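Local coordinates for protein mannose-specific lectin 3 chain 2 (Crocus vernus, PDB 3MEZ) that is one domain of a heterotetrameric crocus lectin of the bulb-type family that probably binds mannose and weakly agglutinates trypsin-treated rabbit erythrocytes, at residues 14-18 with 28-32; 48-52 with 78-82; 57-61 with 71-76. The contacts are given in a common frame with arbitrary orientation. Residue numbers count along the deposited sequence, not the author numbering.

Contact 1. Residues 14-18 with 28-32; sequences VMYDN and LVMRD. Unlike the reference sequence in segment 14-18: Met15 (reference Gln).
Strand 14-16 and residues 28-30, the end of strand 26-30, belong to different sheets. Their axes pass 6.7 Å apart, with N-to-C directions 72° apart. The chain then bends: Asp17 (phi/psi 54/50) and Asn18 (81/9) have positive phi, bringing Asn18 to the end of strand 26-30. The CA atoms of Asn18 and Arg31 lie 4.4 Å apart, those of Asp17 and Asp32 4.5 Å. Asn18 N donates to Met30 O at 2.8 Å. With Asn18 chi1 at -55°, Asp32 N donates to Asn18 OD1 and Asn18 ND2 to Asp32 OD2, each at 3.1 Å. One water lies 2.8 Å from both Asp17 N and Arg31 O; another is 2.6 Å from Asp17 OD1 and 3.2 Å from Asp32 OD2. The CA-to-CB bonds of Met15 (chi1 m) and Met30 (chi1 t) point toward the other segment, CB to CB 4.1 Å; Met30 then leads away. Met15 O is 3.3 Å from Met30 CG, and Met15 CE 4.4 Å from Leu28 CD1. Tyr16 points away, and its hydroxyl bonds Ile2 of the second copy of this chain. Such a corner between antiparallel sheets around an apolar core is characteristic of the beta-prism II fold of bulb-type lectins.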
ATOM      1  N   VAL B  14      -3.650  -1.819  -4.609  1.00 17.39           N
ATOM      2  CA  VAL B  14      -3.721  -0.811  -5.632  1.00 17.37           C
ATOM      3  C   VAL B  14      -2.342  -0.389  -6.155  1.00 18.52           C
ATOM      4  O   VAL B  14      -1.386  -0.520  -5.488  1.00 19.23           O
ATOM      5  CB  VAL B  14      -4.440   0.450  -5.133  1.00 17.94           C
ATOM      6  CG1 VAL B  14      -5.794   0.160  -4.693  1.00 17.48           C
ATOM      7  CG2 VAL B  14      -3.672   1.074  -4.040  1.00 16.98           C
ATOM      8  N   MET B  15      -2.296   0.115  -7.364  1.00 19.26           N
ATOM      9  CA  MET B  15      -1.104   0.682  -7.940  1.00 21.11           C
ATOM     10  C   MET B  15      -1.405   2.054  -8.527  1.00 20.22           C
ATOM     11  O   MET B  15      -2.399   2.230  -9.164  1.00 22.31           O
ATOM     12  CB  MET B  15      -0.556  -0.215  -9.025  1.00 22.48           C
ATOM     13  CG  MET B  15      -0.053  -1.525  -8.598  1.00 27.68           C
ATOM     14  SD  MET B  15       0.822  -2.412  -9.910  1.00 36.53           S
ATOM     15  CE  MET B  15      -0.492  -2.867 -10.841  1.00 20.36           C
ATOM     16  N   TYR B  16      -0.541   3.013  -8.275  1.00 20.43           N
ATOM     17  CA  TYR B  16      -0.700   4.332  -8.815  1.00 20.11           C
ATOM     18  C   TYR B  16       0.616   5.074  -9.032  1.00 21.30           C
ATOM     19  O   TYR B  16       1.613   4.732  -8.475  1.00 21.07           O
ATOM     20  CB  TYR B  16      -1.670   5.140  -7.965  1.00 20.20           C
ATOM     21  CG  TYR B  16      -1.287   5.235  -6.526  1.00 17.90           C
ATOM     22  CD1 TYR B  16      -1.754   4.341  -5.615  1.00 19.34           C
ATOM     23  CD2 TYR B  16      -0.433   6.200  -6.092  1.00 20.29           C
ATOM     24  CE1 TYR B  16      -1.406   4.392  -4.336  1.00 18.05           C
ATOM     25  CE2 TYR B  16      -0.068   6.272  -4.804  1.00 19.13           C
ATOM     26  CZ  TYR B  16      -0.551   5.374  -3.922  1.00 16.79           C
ATOM     27  OH  TYR B  16      -0.168   5.464  -2.660  1.00 20.93           O
ATOM     28  N   ASP B  17       0.582   6.077  -9.884  1.00 21.76           N
ATOM     29  CA  ASP B  17       1.688   6.963 -10.060  1.00 23.00           C
ATOM     30  C   ASP B  17       3.006   6.267 -10.387  1.00 22.34           C
ATOM     31  O   ASP B  17       3.964   6.492  -9.747  1.00 20.04           O
ATOM     32  CB  ASP B  17       1.845   7.811  -8.826  1.00 24.02           C
ATOM     33  CG  ASP B  17       2.600   9.064  -9.077  1.00 28.72           C
ATOM     34  OD1 ASP B  17       2.730   9.468 -10.205  1.00 29.77           O
ATOM     35  OD2 ASP B  17       3.086   9.608  -8.133  1.00 32.80           O
ATOM     36  N   ASN B  18       2.956   5.392 -11.377  1.00 22.10           N
ATOM     37  CA  ASN B  18       4.097   4.684 -11.941  1.00 22.22           C
ATOM     38  C   ASN B  18       4.578   3.468 -11.167  1.00 22.56           C
ATOM     39  O   ASN B  18       5.550   2.892 -11.504  1.00 23.11           O
ATOM     40  CB  ASN B  18       5.248   5.607 -12.196  1.00 23.52           C
ATOM     41  CG  ASN B  18       4.874   6.749 -13.044  1.00 26.48           C
ATOM     42  OD1 ASN B  18       4.289   6.586 -14.069  1.00 27.19           O
ATOM     43  ND2 ASN B  18       5.225   7.914 -12.625  1.00 31.95           N
ATOM     44  N   LEU B  28       4.560  -4.290 -15.629  1.00 22.56           N
ATOM     45  CA  LEU B  28       3.239  -3.740 -15.757  1.00 21.34           C
ATOM     46  C   LEU B  28       3.160  -2.489 -14.954  1.00 22.57           C
ATOM     47  O   LEU B  28       3.149  -2.576 -13.779  1.00 21.67           O
ATOM     48  CB  LEU B  28       2.258  -4.723 -15.180  1.00 21.62           C
ATOM     49  CG  LEU B  28       0.839  -5.046 -15.630  1.00 27.56           C
ATOM     50  CD1 LEU B  28      -0.075  -5.242 -14.513  1.00 21.99           C
ATOM     51  CD2 LEU B  28       0.267  -4.144 -16.648  1.00 22.92           C
ATOM     52  N   VAL B  29       3.048  -1.358 -15.622  1.00 22.61           N
ATOM     53  CA  VAL B  29       3.045  -0.034 -14.997  1.00 22.99           C
ATOM     54  C   VAL B  29       1.691   0.701 -15.021  1.00 23.81           C
ATOM     55  O   VAL B  29       1.097   0.862 -16.038  1.00 23.71           O
ATOM     56  CB  VAL B  29       4.058   0.906 -15.675  1.00 24.21           C
ATOM     57  CG1 VAL B  29       4.161   2.162 -14.934  1.00 20.44           C
ATOM     58  CG2 VAL B  29       5.403   0.278 -15.804  1.00 23.29           C
ATOM     59  N   MET B  30       1.240   1.141 -13.862  1.00 23.55           N
ATOM     60  CA  MET B  30       0.114   2.037 -13.785  1.00 22.58           C
ATOM     61  C   MET B  30       0.698   3.426 -13.828  1.00 23.63           C
ATOM     62  O   MET B  30       1.117   3.968 -12.855  1.00 22.32           O
ATOM     63  CB  MET B  30      -0.689   1.829 -12.522  1.00 23.61           C
ATOM     64  CG  MET B  30      -1.870   2.702 -12.395  1.00 25.47           C
ATOM     65  SD  MET B  30      -3.128   2.365 -13.638  1.00 25.99           S
ATOM     66  CE  MET B  30      -3.268   3.855 -14.459  1.00 27.52           C
ATOM     67  N   ARG B  31       0.727   3.968 -15.021  1.00 24.20           N
ATOM     68  CA  ARG B  31       1.367   5.221 -15.317  1.00 25.88           C
ATOM     69  C   ARG B  31       0.639   6.431 -14.756  1.00 25.46           C
ATOM     70  O   ARG B  31      -0.534   6.397 -14.534  1.00 24.18           O
ATOM     71  CB  ARG B  31       1.557   5.368 -16.827  1.00 26.22           C
ATOM     72  CG  ARG B  31       2.440   4.342 -17.489  1.00 26.67           C
ATOM     73  CD  ARG B  31       2.621   4.617 -18.975  1.00 32.46           C
ATOM     74  NE  ARG B  31       3.741   3.877 -19.537  1.00 37.54           N
ATOM     75  CZ  ARG B  31       4.080   3.823 -20.820  1.00 35.48           C
ATOM     76  NH1 ARG B  31       3.403   4.463 -21.722  1.00 34.10           N
ATOM     77  NH2 ARG B  31       5.117   3.140 -21.183  1.00 35.15           N
ATOM     78  N   ASP B  32       1.374   7.516 -14.598  1.00 25.95           N
ATOM     79  CA  ASP B  32       0.847   8.761 -14.089  1.00 27.95           C
ATOM     80  C   ASP B  32      -0.101   9.456 -15.070  1.00 29.21           C
ATOM     81  O   ASP B  32      -0.626  10.471 -14.762  1.00 30.61           O
ATOM     82  CB  ASP B  32       1.945   9.713 -13.619  1.00 27.26           C
ATOM     83  CG  ASP B  32       2.953  10.028 -14.687  1.00 30.80           C
ATOM     84  OD1 ASP B  32       2.628  10.007 -15.859  1.00 34.84           O
ATOM     85  OD2 ASP B  32       4.093  10.267 -14.357  1.00 30.70           O
TER
HETATM   86  O   HOH W   1      -1.441   6.489 -11.840  1.00 30.88           O
HETATM   87  O   HOH W   2       4.396  11.078 -11.292  1.00 36.02           O

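Contact 2. Residues 48-52 with 78-82; sequences WESGT and TVFVS. Unlike the reference sequence in segment 78-82: Thr78 (reference Ser).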
ATOM      1  N   TRP B  48       0.874  -4.827 -24.166  1.00 31.02           N
ATOM      2  CA  TRP B  48      -0.537  -4.581 -23.953  1.00 30.28           C
ATOM      3  C   TRP B  48      -0.676  -3.258 -23.247  1.00 30.26           C
ATOM      4  O   TRP B  48       0.202  -2.883 -22.525  1.00 28.74           O
ATOM      5  CB  TRP B  48      -1.111  -5.671 -23.074  1.00 29.42           C
ATOM      6  CG  TRP B  48      -2.516  -5.588 -22.763  1.00 29.61           C
ATOM      7  CD1 TRP B  48      -3.510  -6.162 -23.436  1.00 28.80           C
ATOM      8  CD2 TRP B  48      -3.120  -4.924 -21.659  1.00 28.64           C
ATOM      9  NE1 TRP B  48      -4.688  -5.897 -22.857  1.00 28.21           N
ATOM     10  CE2 TRP B  48      -4.479  -5.132 -21.756  1.00 29.16           C
ATOM     11  CE3 TRP B  48      -2.637  -4.159 -20.612  1.00 29.29           C
ATOM     12  CZ2 TRP B  48      -5.365  -4.609 -20.850  1.00 32.77           C
ATOM     13  CZ3 TRP B  48      -3.504  -3.643 -19.727  1.00 29.20           C
ATOM     14  CH2 TRP B  48      -4.850  -3.861 -19.839  1.00 31.21           C
ATOM     15  N   GLU B  49      -1.784  -2.582 -23.476  1.00 28.82           N
ATOM     16  CA  GLU B  49      -2.114  -1.370 -22.766  1.00 30.32           C
ATOM     17  C   GLU B  49      -3.621  -1.202 -22.623  1.00 29.52           C
ATOM     18  O   GLU B  49      -4.373  -1.702 -23.402  1.00 27.64           O
ATOM     19  CB  GLU B  49      -1.484  -0.171 -23.440  1.00 31.26           C
ATOM     20  CG  GLU B  49      -2.137   0.243 -24.686  1.00 35.76           C
ATOM     21  CD  GLU B  49      -1.493   1.436 -25.293  1.00 43.36           C
ATOM     22  OE1 GLU B  49      -1.685   2.514 -24.788  1.00 43.69           O
ATOM     23  OE2 GLU B  49      -0.790   1.294 -26.283  1.00 47.39           O
ATOM     24  N   SER B  50      -4.051  -0.525 -21.586  1.00 27.55           N
ATOM     25  CA  SER B  50      -5.442  -0.216 -21.445  1.00 27.03           C
ATOM     26  C   SER B  50      -5.879   0.837 -22.455  1.00 27.79           C
ATOM     27  O   SER B  50      -7.012   0.948 -22.741  1.00 28.88           O
ATOM     28  CB  SER B  50      -5.772   0.206 -20.023  1.00 27.19           C
ATOM     29  OG  SER B  50      -5.082   1.331 -19.686  1.00 23.59           O
ATOM     30  N   GLY B  51      -4.941   1.572 -22.995  1.00 28.41           N
ATOM     31  CA  GLY B  51      -5.230   2.705 -23.832  1.00 28.98           C
ATOM     32  C   GLY B  51      -6.083   3.780 -23.194  1.00 30.30           C
ATOM     33  O   GLY B  51      -6.998   4.248 -23.778  1.00 29.23           O
ATOM     34  N   THR B  52      -5.767   4.127 -21.959  1.00 28.66           N
ATOM     35  CA  THR B  52      -6.521   5.098 -21.212  1.00 29.98           C
ATOM     36  C   THR B  52      -5.700   6.297 -20.855  1.00 31.28           C
ATOM     37  O   THR B  52      -5.987   6.962 -19.932  1.00 31.79           O
ATOM     38  CB  THR B  52      -7.151   4.520 -19.966  1.00 29.45           C
ATOM     39  OG1 THR B  52      -6.162   3.861 -19.210  1.00 27.13           O
ATOM     40  CG2 THR B  52      -8.232   3.561 -20.316  1.00 29.94           C
ATOM     41  N   THR B  78     -14.849   4.594 -12.921  1.00 31.42           N
ATOM     42  CA  THR B  78     -13.997   3.625 -13.537  1.00 33.98           C
ATOM     43  C   THR B  78     -13.779   3.971 -14.993  1.00 34.23           C
ATOM     44  O   THR B  78     -14.670   4.037 -15.751  1.00 36.48           O
ATOM     45  CB  THR B  78     -14.555   2.235 -13.408  1.00 35.75           C
ATOM     46  OG1 THR B  78     -15.697   2.121 -14.229  1.00 40.72           O
ATOM     47  CG2 THR B  78     -15.000   1.997 -12.070  1.00 33.47           C
ATOM     48  N   VAL B  79     -12.555   4.275 -15.301  1.00 33.58           N
ATOM     49  CA  VAL B  79     -11.981   4.475 -16.612  1.00 33.69           C
ATOM     50  C   VAL B  79     -11.844   3.224 -17.511  1.00 33.51           C
ATOM     51  O   VAL B  79     -11.888   3.318 -18.712  1.00 32.47           O
ATOM     52  CB  VAL B  79     -10.678   5.207 -16.435  1.00 33.44           C
ATOM     53  CG1 VAL B  79      -9.929   5.282 -17.625  1.00 37.11           C
ATOM     54  CG2 VAL B  79     -10.979   6.605 -16.005  1.00 38.14           C
ATOM     55  N   PHE B  80     -11.562   2.083 -16.911  1.00 31.99           N
ATOM     56  CA  PHE B  80     -11.390   0.825 -17.620  1.00 31.27           C
ATOM     57  C   PHE B  80     -11.726  -0.303 -16.681  1.00 31.61           C
ATOM     58  O   PHE B  80     -11.362  -0.249 -15.568  1.00 30.39           O
ATOM     59  CB  PHE B  80      -9.940   0.710 -18.091  1.00 30.18           C
ATOM     60  CG  PHE B  80      -9.504  -0.666 -18.459  1.00 32.56           C
ATOM     61  CD1 PHE B  80      -9.436  -1.043 -19.768  1.00 34.42           C
ATOM     62  CD2 PHE B  80      -9.136  -1.571 -17.515  1.00 29.42           C
ATOM     63  CE1 PHE B  80      -9.027  -2.310 -20.104  1.00 38.46           C
ATOM     64  CE2 PHE B  80      -8.739  -2.801 -17.853  1.00 34.26           C
ATOM     65  CZ  PHE B  80      -8.673  -3.170 -19.145  1.00 33.72           C
ATOM     66  N   VAL B  81     -12.413  -1.326 -17.133  1.00 30.42           N
ATOM     67  CA  VAL B  81     -12.533  -2.508 -16.351  1.00 31.03           C
ATOM     68  C   VAL B  81     -12.341  -3.750 -17.208  1.00 32.56           C
ATOM     69  O   VAL B  81     -12.724  -3.781 -18.344  1.00 32.33           O
ATOM     70  CB  VAL B  81     -13.862  -2.608 -15.638  1.00 31.47           C
ATOM     71  CG1 VAL B  81     -13.835  -3.705 -14.686  1.00 33.30           C
ATOM     72  CG2 VAL B  81     -14.167  -1.386 -14.925  1.00 30.44           C
ATOM     73  N   SER B  82     -11.739  -4.769 -16.641  1.00 30.00           N
ATOM     74  CA  SER B  82     -11.631  -6.029 -17.305  1.00 29.59           C
ATOM     75  C   SER B  82     -12.983  -6.745 -17.272  1.00 29.37           C
ATOM     76  O   SER B  82     -13.866  -6.358 -16.544  1.00 27.39           O
ATOM     77  CB  SER B  82     -10.500  -6.847 -16.711  1.00 29.07           C
ATOM     78  OG  SER B  82     -10.801  -7.266 -15.444  1.00 27.29           O
TER
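The Phe80 ring reaches from the edge of its own sheet toward segment 48-52, where Trp48 and Ser50 touch it. Ser50 CB lies over one face of this ring, 4.1 Å from its centroid and 20° off the normal, a CH-pi contact. Its closest ring atom is Phe80 CD1, at 3.9 Å. Trp48 meets the same ring obliquely. The planes make 78°, and the centroid of the six-membered ring of Trp48 is 6.0 Å from that of Phe80. The nearest atoms are Trp48 CH2 and Phe80 CZ, at 3.9 Å, and CZ sits at the edge of the indole.

The backbones stay apart: Ser50 CA is 7.1 Å from Phe80 CA, and Thr52 CA is 7.2 Å from Val79 CA. Side chains bridge the space between them. Thr52 CG2 packs on Val79 CG1 at 3.6 Å. Thr52 CG2 also lies 4.0 Å from Phe80 CB.

Within this chain, strand 45-49 is an outermost strand of one antiparallel sheet, and strand 78-81 is an outermost strand of another. Both belong to the beta-prism II fold of the bulb-type lectins, in which sheets pack about a common apolar core. Val79 and Phe80 both face Ile71 in a classic beta bulge, and the chain turns a corner at Val79. Both side chains point toward segment 48-52.

The polar end of Thr52 is held by the backbone of its own chain, where OG1 bonds Cys34 O. Ser50 OG bonds to Asn35 and Leu36. On the assembly side, Trp48 packs edge-to-face on Trp105 of the lectin 3 chain 1 subunit.

Contact 3. Residues 57-61 with 71-76; sequences QHCFM and ITDDRL. With FMT (formic acid), chain I.
The loop 57-59 leads into strand 60-63, which runs antiparallel to strand 69-72. Gln57 N (3.0 Å) and His58 N (2.9 Å) closely approach FMT C, the carbon of a formic acid probably from the crystallisation liquor. The hydrogen bond to this molecule is from Asp74 N to FMT O1, at 2.7 Å. At His58 (phi/psi -129/36), CB lies 4.1 Å from Asp74 CB. Cys59 CA is 4.4 Å from Asp73 CA and makes a CA-H...O contact with Thr72 O at 3.2 Å; Cys59 SG is disulfide-bonded to Cys34. Phe60 and Thr72 form the hydrogen-bonded pair: Phe60 N to Thr72 O and Thr72 N to Phe60 O are both 2.8 Å. With Phe60 chi1 at 69°, Thr72 CB lies over the face of the Phe60 ring, 3.8 Å from its centroid, a CH-pi contact. Leu76 CD2 lies at the ring edge, 4.3 Å from Phe60 CZ. Met61 and Ile71 are the non-hydrogen-bonded pair on the other face, CA to CA 4.5 Å, with Met61 CG 4.1 Å from Ile71 CG1. Beyond Thr72 a type I turn runs from Asp73 to Leu76 (73/16, positive phi), with Leu76 N bonded to Asp73 O at 2.9 Å. Asp74 salt-bridges Arg62 of the second copy of this chain. This beta hairpin forms the middle of a four-stranded sheet, between strand 14-16 beside Met61 and strand 78-81 beside Ile71.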
ATOM      1  N   GLN B  57      -5.375  12.510 -13.981  1.00 31.73           N
ATOM      2  CA  GLN B  57      -4.069  12.666 -13.393  1.00 30.91           C
ATOM      3  C   GLN B  57      -3.813  11.984 -12.030  1.00 29.36           C
ATOM      4  O   GLN B  57      -2.720  12.013 -11.558  1.00 28.80           O
ATOM      5  CB  GLN B  57      -3.626  14.126 -13.349  1.00 33.97           C
ATOM      6  CG  GLN B  57      -4.606  15.119 -13.849  0.50 33.30           C
ATOM      7  CD  GLN B  57      -4.122  16.556 -13.676  0.50 37.27           C
ATOM      8  OE1 GLN B  57      -4.803  17.398 -13.078  0.50 36.79           O
ATOM      9  NE2 GLN B  57      -2.940  16.842 -14.212  0.50 37.12           N
ATOM     10  N   HIS B  58      -4.831  11.403 -11.429  1.00 25.55           N
ATOM     11  CA  HIS B  58      -4.686  10.691 -10.169  1.00 24.33           C
ATOM     12  C   HIS B  58      -5.293   9.272 -10.213  1.00 23.92           C
ATOM     13  O   HIS B  58      -5.866   8.834  -9.261  1.00 24.39           O
ATOM     14  CB  HIS B  58      -5.224  11.498  -8.969  1.00 22.97           C
ATOM     15  CG  HIS B  58      -4.728  12.909  -8.896  1.00 23.00           C
ATOM     16  ND1 HIS B  58      -5.521  13.995  -9.157  1.00 25.48           N
ATOM     17  CD2 HIS B  58      -3.517  13.404  -8.600  1.00 22.32           C
ATOM     18  CE1 HIS B  58      -4.818  15.092  -9.031  1.00 22.17           C
ATOM     19  NE2 HIS B  58      -3.596  14.761  -8.703  1.00 25.79           N
ATOM     20  N   CYS B  59      -5.180   8.601 -11.352  1.00 22.35           N
ATOM     21  CA  CYS B  59      -5.759   7.274 -11.550  1.00 23.59           C
ATOM     22  C   CYS B  59      -5.069   6.183 -10.763  1.00 23.02           C
ATOM     23  O   CYS B  59      -3.911   6.277 -10.507  1.00 23.45           O
ATOM     24  CB  CYS B  59      -5.773   6.887 -13.027  1.00 22.68           C
ATOM     25  SG  CYS B  59      -6.735   7.944 -13.970  1.00 28.99           S
ATOM     26  N   PHE B  60      -5.837   5.198 -10.352  1.00 22.08           N
ATOM     27  CA  PHE B  60      -5.327   4.028  -9.686  1.00 21.53           C
ATOM     28  C   PHE B  60      -5.921   2.750 -10.243  1.00 20.77           C
ATOM     29  O   PHE B  60      -7.028   2.731 -10.663  1.00 22.92           O
ATOM     30  CB  PHE B  60      -5.469   4.091  -8.151  1.00 20.14           C
ATOM     31  CG  PHE B  60      -6.867   4.013  -7.627  1.00 18.71           C
ATOM     32  CD1 PHE B  60      -7.632   5.140  -7.535  1.00 19.04           C
ATOM     33  CD2 PHE B  60      -7.388   2.843  -7.166  1.00 17.85           C
ATOM     34  CE1 PHE B  60      -8.862   5.100  -7.037  1.00 18.05           C
ATOM     35  CE2 PHE B  60      -8.629   2.806  -6.672  1.00 23.20           C
ATOM     36  CZ  PHE B  60      -9.378   3.955  -6.605  1.00 21.23           C
ATOM     37  N   MET B  61      -5.142   1.696 -10.193  1.00 20.90           N
ATOM     38  CA  MET B  61      -5.580   0.367 -10.507  1.00 20.37           C
ATOM     39  C   MET B  61      -5.771  -0.501  -9.260  1.00 19.98           C
ATOM     40  O   MET B  61      -5.028  -0.429  -8.346  1.00 18.91           O
ATOM     41  CB  MET B  61      -4.621  -0.305 -11.456  1.00 20.85           C
ATOM     42  CG  MET B  61      -5.243  -1.375 -12.199  1.00 26.15           C
ATOM     43  SD  MET B  61      -4.951  -2.883 -11.373  1.00 40.42           S
ATOM     44  CE  MET B  61      -3.368  -3.288 -11.992  1.00 29.29           C
ATOM     45  N   ILE B  71      -9.419   0.441 -13.481  1.00 23.82           N
ATOM     46  CA  ILE B  71      -8.694   1.668 -13.437  1.00 24.94           C
ATOM     47  C   ILE B  71      -9.675   2.789 -13.097  1.00 25.19           C
ATOM     48  O   ILE B  71     -10.620   3.023 -13.784  1.00 26.11           O
ATOM     49  CB  ILE B  71      -7.979   2.008 -14.735  1.00 23.31           C
ATOM     50  CG1 ILE B  71      -7.060   0.889 -15.143  1.00 23.64           C
ATOM     51  CG2 ILE B  71      -7.222   3.217 -14.574  1.00 21.58           C
ATOM     52  CD1 ILE B  71      -6.450   1.061 -16.434  1.00 23.30           C
ATOM     53  N   THR B  72      -9.391   3.462 -12.002  1.00 24.45           N
ATOM     54  CA  THR B  72     -10.284   4.356 -11.337  1.00 23.82           C
ATOM     55  C   THR B  72      -9.683   5.734 -11.204  1.00 23.88           C
ATOM     56  O   THR B  72      -8.547   5.858 -10.922  1.00 22.69           O
ATOM     57  CB  THR B  72     -10.603   3.802  -9.935  1.00 25.91           C
ATOM     58  OG1 THR B  72     -11.028   2.445 -10.032  1.00 30.91           O
ATOM     59  CG2 THR B  72     -11.655   4.594  -9.278  1.00 21.68           C
ATOM     60  N   ASP B  73     -10.460   6.754 -11.454  1.00 23.64           N
ATOM     61  CA  ASP B  73     -10.020   8.119 -11.252  1.00 23.77           C
ATOM     62  C   ASP B  73     -10.244   8.668  -9.839  1.00 21.55           C
ATOM     63  O   ASP B  73     -10.846   8.040  -9.042  1.00 21.77           O
ATOM     64  CB  ASP B  73     -10.544   9.062 -12.331  1.00 25.26           C
ATOM     65  CG  ASP B  73     -12.011   9.377 -12.190  1.00 24.87           C
ATOM     66  OD1 ASP B  73     -12.647   9.048 -11.239  1.00 24.61           O
ATOM     67  OD2 ASP B  73     -12.519   9.935 -13.117  1.00 34.73           O
ATOM     68  N   ASP B  74      -9.806   9.886  -9.593  1.00 22.10           N
ATOM     69  CA  ASP B  74      -9.931  10.475  -8.264  1.00 23.55           C
ATOM     70  C   ASP B  74     -11.373  10.570  -7.805  1.00 25.11           C
ATOM     71  O   ASP B  74     -11.638  10.520  -6.641  1.00 24.16           O
ATOM     72  CB  ASP B  74      -9.258  11.815  -8.168  1.00 24.08           C
ATOM     73  CG  ASP B  74      -9.088  12.286  -6.740  1.00 24.74           C
ATOM     74  OD1 ASP B  74      -9.561  13.354  -6.431  1.00 21.33           O
ATOM     75  OD2 ASP B  74      -8.480  11.588  -5.956  1.00 22.73           O
ATOM     76  N   ARG B  75     -12.289  10.678  -8.747  1.00 26.49           N
ATOM     77  CA  ARG B  75     -13.692  10.838  -8.448  1.00 28.33           C
ATOM     78  C   ARG B  75     -14.361   9.505  -8.239  1.00 27.65           C
ATOM     79  O   ARG B  75     -15.510   9.430  -8.025  1.00 29.39           O
ATOM     80  CB  ARG B  75     -14.393  11.640  -9.537  1.00 29.37           C
ATOM     81  CG  ARG B  75     -13.865  13.027  -9.693  1.00 34.48           C
ATOM     82  CD  ARG B  75     -14.451  13.737 -10.861  1.00 37.91           C
ATOM     83  NE  ARG B  75     -15.770  13.224 -11.160  0.50 41.68           N
ATOM     84  CZ  ARG B  75     -16.883  13.512 -10.489  0.50 43.05           C
ATOM     85  NH1 ARG B  75     -16.849  14.329  -9.459  0.50 43.29           N
ATOM     86  NH2 ARG B  75     -18.033  12.956 -10.854  0.50 44.00           N
ATOM     87  N   LEU B  76     -13.585   8.457  -8.324  1.00 27.43           N
ATOM     88  CA  LEU B  76     -14.034   7.100  -8.209  1.00 27.37           C
ATOM     89  C   LEU B  76     -14.817   6.567  -9.412  1.00 29.28           C
ATOM     90  O   LEU B  76     -15.473   5.580  -9.299  1.00 29.30           O
ATOM     91  CB  LEU B  76     -14.770   6.851  -6.907  1.00 28.88           C
ATOM     92  CG  LEU B  76     -13.999   7.087  -5.616  1.00 27.07           C
ATOM     93  CD1 LEU B  76     -14.848   6.836  -4.446  1.00 30.60           C
ATOM     94  CD2 LEU B  76     -12.799   6.238  -5.533  1.00 24.35           C
TER
HETATM   95  C   FMT I 114      -7.653  11.888 -12.135  1.00 31.98           C
HETATM   96  O1  FMT I 114      -8.110  11.144 -11.294  1.00 30.53           O
HETATM   97  O2  FMT I 114      -8.118  13.019 -12.270  1.00 33.69           O

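How the contacts relate
Contact 3 joins the two inner strands of one sheet, and the other two contacts each use an outer strand of it. Met15 N of contact 1 lies 3.0 Å from Met61 O of contact 3. Ile71 N of contact 3 lies 2.9 Å from Phe80 O of contact 2. Both are probable hydrogen bonds. Contacts 1 and 2 do not touch; their nearest atoms are about 5 Å apart. Each ties this sheet to the sheet of strands 26-30 and 45-49. Ile71 CD1 also packs 3.5 Å from Ser50 OG. Contacts 1 and 3 touch the second copy of this chain. One formic acid is about 5 Å from the Asp17 side chain, another is bound in contact 3; both probably come from the crystallisation liquor.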